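Local coordinates for protein lasso peptide isopeptidase AtxE2 (Asticcacaulis excentricus, PDB 5TXE) that hydrolyses the isopeptide bond of the lasso peptides Astexin-2 and Astexin-3, opening these threaded substrates and converting them to linear peptides, at residues E610-G613 against A614-G617; A261-R265 against T266-V270. The protein carries 1 engineered substitution. All coordinates share one frame; numbering follows the deposited sequence.

Contact 1 of 2, residues E610-G613 against A614-G617; sequences EYLG and ALPG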
ATOM      1  N   GLU A 610      -9.228  12.899   8.946  1.00 23.77           N
ATOM      2  CA  GLU A 610      -9.198  13.670   7.701  1.00 25.46           C
ATOM      3  C   GLU A 610     -10.444  14.449   7.452  1.00 23.66           C
ATOM      4  O   GLU A 610     -10.469  15.226   6.490  1.00 24.78           O
ATOM      5  CB  GLU A 610      -8.977  12.743   6.491  1.00 28.41           C
ATOM      6  CG  GLU A 610      -7.625  12.036   6.530  1.00 29.05           C
ATOM      7  CD  GLU A 610      -7.335  11.231   5.253  1.00 38.13           C
ATOM      8  OE1 GLU A 610      -8.220  10.459   4.746  1.00 38.69           O
ATOM      9  OE2 GLU A 610      -6.181  11.330   4.782  1.00 38.81           O
ATOM     10  N   TYR A 611     -11.474  14.287   8.274  1.00 20.46           N
ATOM     11  CA  TYR A 611     -12.747  14.898   7.922  1.00 18.68           C
ATOM     12  C   TYR A 611     -12.765  16.403   7.894  1.00 19.60           C
ATOM     13  O   TYR A 611     -13.593  16.956   7.175  1.00 18.48           O
ATOM     14  CB  TYR A 611     -13.910  14.388   8.784  1.00 20.09           C
ATOM     15  CG  TYR A 611     -14.296  15.220   9.981  1.00 19.17           C
ATOM     16  CD1 TYR A 611     -13.487  15.299  11.086  1.00 20.94           C
ATOM     17  CD2 TYR A 611     -15.500  15.852  10.030  1.00 21.08           C
ATOM     18  CE1 TYR A 611     -13.844  16.080  12.184  1.00 21.86           C
ATOM     19  CE2 TYR A 611     -15.893  16.590  11.127  1.00 21.57           C
ATOM     20  CZ  TYR A 611     -15.059  16.716  12.201  1.00 22.03           C
ATOM     21  OH  TYR A 611     -15.438  17.476  13.275  1.00 21.64           O
ATOM     22  N   LEU A 612     -11.922  17.078   8.685  1.00 18.42           N
ATOM     23  CA  LEU A 612     -11.999  18.489   8.784  1.00 20.11           C
ATOM     24  C   LEU A 612     -11.808  19.150   7.414  1.00 22.29           C
ATOM     25  O   LEU A 612     -12.469  20.145   7.097  1.00 19.86           O
ATOM     26  CB  LEU A 612     -10.938  19.045   9.716  1.00 21.55           C
ATOM     27  CG  LEU A 612     -11.176  18.769  11.212  1.00 23.14           C
ATOM     28  CD1 LEU A 612     -10.025  19.282  12.048  1.00 23.17           C
ATOM     29  CD2 LEU A 612     -12.458  19.415  11.637  1.00 24.18           C
ATOM     30  N   GLY A 613     -10.910  18.563   6.644  1.00 20.89           N
ATOM     31  CA  GLY A 613     -10.645  18.936   5.262  1.00 22.13           C
ATOM     32  C   GLY A 613     -11.835  18.907   4.345  1.00 22.06           C
ATOM     33  O   GLY A 613     -11.899  19.683   3.372  1.00 22.56           O
ATOM     34  N   ALA A 614     -12.826  18.094   4.686  1.00 21.82           N
ATOM     35  CA  ALA A 614     -13.954  17.943   3.838  1.00 22.49           C
ATOM     36  C   ALA A 614     -15.005  19.001   4.083  1.00 24.83           C
ATOM     37  O   ALA A 614     -15.911  19.214   3.258  1.00 21.79           O
ATOM     38  CB  ALA A 614     -14.573  16.580   4.041  1.00 23.36           C
ATOM     39  N   LEU A 615     -14.901  19.692   5.210  1.00 23.70           N
ATOM     40  CA  LEU A 615     -16.023  20.468   5.642  1.00 22.08           C
ATOM     41  C   LEU A 615     -16.385  21.657   4.778  1.00 20.05           C
ATOM     42  O   LEU A 615     -17.562  21.855   4.537  1.00 19.87           O
ATOM     43  CB  LEU A 615     -15.863  20.859   7.108  1.00 22.31           C
ATOM     44  CG  LEU A 615     -15.974  19.671   8.078  1.00 22.48           C
ATOM     45  CD1 LEU A 615     -15.817  20.161   9.502  1.00 23.98           C
ATOM     46  CD2 LEU A 615     -17.327  18.954   7.970  1.00 22.93           C
ATOM     47  N   PRO A 616     -15.443  22.503   4.390  1.00 19.24           N
ATOM     48  CA  PRO A 616     -15.922  23.620   3.531  1.00 22.01           C
ATOM     49  C   PRO A 616     -16.608  23.134   2.246  1.00 21.49           C
ATOM     50  O   PRO A 616     -17.704  23.557   1.922  1.00 22.52           O
ATOM     51  CB  PRO A 616     -14.624  24.397   3.202  1.00 20.67           C
ATOM     52  CG  PRO A 616     -13.762  24.105   4.383  1.00 20.45           C
ATOM     53  CD  PRO A 616     -14.052  22.691   4.791  1.00 19.38           C
ATOM     54  N   GLY A 617     -15.971  22.194   1.583  1.00 22.03           N
ATOM     55  CA  GLY A 617     -16.550  21.565   0.415  1.00 24.78           C
ATOM     56  C   GLY A 617     -17.899  20.964   0.668  1.00 26.01           C
ATOM     57  O   GLY A 617     -18.874  21.214  -0.069  1.00 24.92           O
TER
HETATM   58  O   HOH W   1     -13.353  21.434   1.597  1.00 22.01           O
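Tyr611 and Leu615 are brought together by their first torsions. Tyr611 has chi1 at 96°, away from a staggered position, and its ring leans toward the following turn. Leu615 has CG anti to its carbonyl carbon (chi1 -69°), and its two methyls reach back to the ring. Leu615 CD1 lies 3.9 Å from Tyr611 CE2, approaching the ring at a slant. Leu615 CD1 is also 4.0 Å from Leu612 CD2, so this one methyl touches both residues. With an alanine here both methyls are gone, which is likely to open a gap beside Leu612 CD2 and leave the Tyr611 ring with less to hold its tilt.

The backbone winds through two successive turns with i to i+3 bonds, the 3-10 pattern. Ala614 N donates to Tyr611 O at 2.8 Å. Leu615 N donates to Leu612 O at 3.1 Å. Pro616 has no N-H to offer, and its CD lies 3.8 Å from Leu612 O. A water bridges the next step. It donates to Gly613 O at 2.9 Å and accepts from Gly617 N at 2.7 Å, where an alpha-helix would have a direct i to i+4 bond.

Glu610 points its carboxylate away from this turn. Its OE2 is hydrogen-bonded to His638 ND1, consistent with the acid and histidine of a charge relay system in an alpha/beta-hydrolase domain. The chain has just left strand 602-607, and helix 615-623 leads on to the parallel strand 628-633, a beta-alpha-beta crossover. Leu612 rests on Met561 and Ala614 on Cys551, both in loops, while Tyr611 packs on Ile632 and Leu615 on Leu630 of strand 628-633.

Contact 2 of 2, residues A261-R265 against T266-V270; sequences AMVGR and TTFSV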
ATOM      1  N   ALA A 261      24.577  -8.064  -5.469  1.00 42.35           N
ATOM      2  CA  ALA A 261      24.925  -9.432  -5.096  1.00 41.90           C
ATOM      3  C   ALA A 261      26.387  -9.747  -5.442  1.00 52.51           C
ATOM      4  O   ALA A 261      26.979  -9.131  -6.349  1.00 44.15           O
ATOM      5  CB  ALA A 261      24.052 -10.414  -5.832  1.00 40.91           C
ATOM      6  N   MET A 262      26.941 -10.748  -4.761  1.00 51.24           N
ATOM      7  CA  MET A 262      28.273 -11.232  -5.085  1.00 55.44           C
ATOM      8  C   MET A 262      28.176 -12.697  -5.508  1.00 55.33           C
ATOM      9  O   MET A 262      27.377 -13.447  -4.973  1.00 50.77           O
ATOM     10  CB  MET A 262      29.239 -11.043  -3.909  1.00 58.87           C
ATOM     11  CG  MET A 262      29.873  -9.664  -3.810  1.00 65.57           C
ATOM     12  SD  MET A 262      31.546  -9.942  -3.204  1.00 83.15           S
ATOM     13  CE  MET A 262      31.481  -9.123  -1.596  1.00 87.29           C
ATOM     14  N   VAL A 263      28.926 -13.061  -6.544  1.00 51.55           N
ATOM     15  CA  VAL A 263      29.165 -14.459  -6.892  1.00 51.65           C
ATOM     16  C   VAL A 263      30.683 -14.600  -7.176  1.00 58.19           C
ATOM     17  O   VAL A 263      31.182 -14.041  -8.154  1.00 55.75           O
ATOM     18  CB  VAL A 263      28.372 -14.865  -8.139  1.00 51.21           C
ATOM     19  CG1 VAL A 263      28.453 -16.353  -8.335  1.00 52.38           C
ATOM     20  CG2 VAL A 263      26.919 -14.417  -8.044  1.00 49.67           C
ATOM     21  N   GLY A 264      31.422 -15.278  -6.301  1.00 57.80           N
ATOM     22  CA  GLY A 264      32.873 -15.346  -6.419  1.00 54.16           C
ATOM     23  C   GLY A 264      33.468 -13.962  -6.200  1.00 54.52           C
ATOM     24  O   GLY A 264      33.127 -13.272  -5.229  1.00 54.07           O
ATOM     25  N   ARG A 265      34.327 -13.547  -7.137  1.00 59.54           N
ATOM     26  CA  ARG A 265      34.971 -12.218  -7.125  1.00 61.16           C
ATOM     27  C   ARG A 265      34.094 -11.133  -7.804  1.00 54.03           C
ATOM     28  O   ARG A 265      34.401  -9.925  -7.735  1.00 45.47           O
ATOM     29  CB  ARG A 265      36.361 -12.264  -7.807  1.00 65.58           C
ATOM     30  CG  ARG A 265      37.436 -13.035  -7.041  1.00 79.45           C
ATOM     31  CD  ARG A 265      38.800 -13.241  -7.781  1.00 86.20           C
ATOM     32  NE  ARG A 265      39.294 -12.096  -8.583  1.00 90.32           N
ATOM     33  CZ  ARG A 265      39.769 -10.931  -8.100  1.00 88.96           C
ATOM     34  NH1 ARG A 265      39.814 -10.675  -6.778  1.00 88.86           N
ATOM     35  NH2 ARG A 265      40.175  -9.986  -8.960  1.00 66.54           N
ATOM     36  N   THR A 266      33.005 -11.560  -8.444  1.00 49.27           N
ATOM     37  CA  THR A 266      32.144 -10.672  -9.232  1.00 47.56           C
ATOM     38  C   THR A 266      31.025 -10.014  -8.399  1.00 48.94           C
ATOM     39  O   THR A 266      30.259 -10.670  -7.708  1.00 48.66           O
ATOM     40  CB  THR A 266      31.533 -11.460 -10.346  1.00 49.06           C
ATOM     41  OG1 THR A 266      32.592 -12.122 -11.019  1.00 49.33           O
ATOM     42  CG2 THR A 266      30.789 -10.546 -11.318  1.00 55.63           C
ATOM     43  N   THR A 267      30.981  -8.693  -8.453  1.00 49.85           N
ATOM     44  CA  THR A 267      29.953  -7.907  -7.815  1.00 51.95           C
ATOM     45  C   THR A 267      28.956  -7.465  -8.899  1.00 46.88           C
ATOM     46  O   THR A 267      29.299  -6.852  -9.924  1.00 39.32           O
ATOM     47  CB  THR A 267      30.568  -6.704  -7.093  1.00 55.41           C
ATOM     48  OG1 THR A 267      31.260  -7.199  -5.948  1.00 59.45           O
ATOM     49  CG2 THR A 267      29.524  -5.734  -6.611  1.00 60.14           C
ATOM     50  N   PHE A 268      27.718  -7.837  -8.672  1.00 43.20           N
ATOM     51  CA  PHE A 268      26.633  -7.413  -9.530  1.00 38.94           C
ATOM     52  C   PHE A 268      25.896  -6.257  -8.916  1.00 39.68           C
ATOM     53  O   PHE A 268      25.686  -6.217  -7.713  1.00 41.20           O
ATOM     54  CB  PHE A 268      25.722  -8.547  -9.767  1.00 37.85           C
ATOM     55  CG  PHE A 268      26.351  -9.653 -10.529  1.00 36.13           C
ATOM     56  CD1 PHE A 268      26.514  -9.557 -11.901  1.00 40.51           C
ATOM     57  CD2 PHE A 268      26.776 -10.766  -9.901  1.00 36.89           C
ATOM     58  CE1 PHE A 268      27.077 -10.587 -12.640  1.00 37.01           C
ATOM     59  CE2 PHE A 268      27.358 -11.789 -10.616  1.00 37.66           C
ATOM     60  CZ  PHE A 268      27.507 -11.702 -11.991  1.00 37.45           C
ATOM     61  N   SER A 269      25.591  -5.260  -9.735  1.00 39.14           N
ATOM     62  CA  SER A 269      24.813  -4.149  -9.291  1.00 39.63           C
ATOM     63  C   SER A 269      24.037  -3.602 -10.495  1.00 37.62           C
ATOM     64  O   SER A 269      23.976  -4.248 -11.527  1.00 36.15           O
ATOM     65  CB  SER A 269      25.706  -3.112  -8.667  1.00 40.52           C
ATOM     66  OG  SER A 269      26.545  -2.566  -9.648  1.00 43.97           O
ATOM     67  N   VAL A 270      23.410  -2.450 -10.331  1.00 36.20           N
ATOM     68  CA  VAL A 270      22.536  -1.915 -11.322  1.00 37.40           C
ATOM     69  C   VAL A 270      22.842  -0.448 -11.419  1.00 39.36           C
ATOM     70  O   VAL A 270      23.077   0.194 -10.409  1.00 40.88           O
ATOM     71  CB  VAL A 270      21.140  -2.226 -10.790  1.00 37.68           C
ATOM     72  CG1 VAL A 270      20.213  -1.049 -10.806  1.00 40.41           C
ATOM     73  CG2 VAL A 270      20.615  -3.473 -11.452  1.00 38.05           C
TER
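Ala261 and Phe268 form a hydrogen-bonded pair in a beta hairpin closed by a type II' turn from Val263 to Thr266. Gly264 takes the positive-phi corner of that turn. The hairpin begins a four-stranded antiparallel sheet, consistent with a blade of the beta-propeller known from the prolyl oligopeptidase family.

The Phe268 side chain starts beside Ala261, with CB 3.7 Å from Ala261 O. With CG anti to the carbonyl carbon (chi1 -65°), the CD2 edge of the ring is turned to Ala261 O. Further out, Phe268 CE2 meets Val263 CG2 at 3.7 Å, again at the edge. Thr266 CG2 lies over one ring face, offset toward the rim. Outside the hairpin, Met307 and Leu316 of the neighbouring sheet also touch the ring, and strand 283-288 pairs with the outer side of 266-270.

Between the strands, Phe268 N donates to Ala261 O at 2.8 Å, and Ala261 N returns a bond to Phe268 O. Val263 and Thr266 bond in both directions at the turn. Met262 and Thr267 lie on the other face of the sheet, where Met262 CG comes 3.5 Å from Thr267 OG1.

Overall arrangement
Contacts 1 and 2 lie on opposite sides of the chain's centre. Their centres are 52 Å apart, and their nearest atoms are separated by about 33 Å, so they do not touch. Contact 2 comes first along the chain, in the part made of small antiparallel sheets, away from the annotated sites. Contact 1 belongs to the hydrolase domain and includes the active site's probable acid. The side chain of Glu610 is about 3 Å from that of His638 and about 8 Å from that of Ala527, the engineered residue at the nucleophile position. Through Glu610, contact 1 thus adjoins the probable charge relay, whereas contact 2 lies in a hairpin far from it.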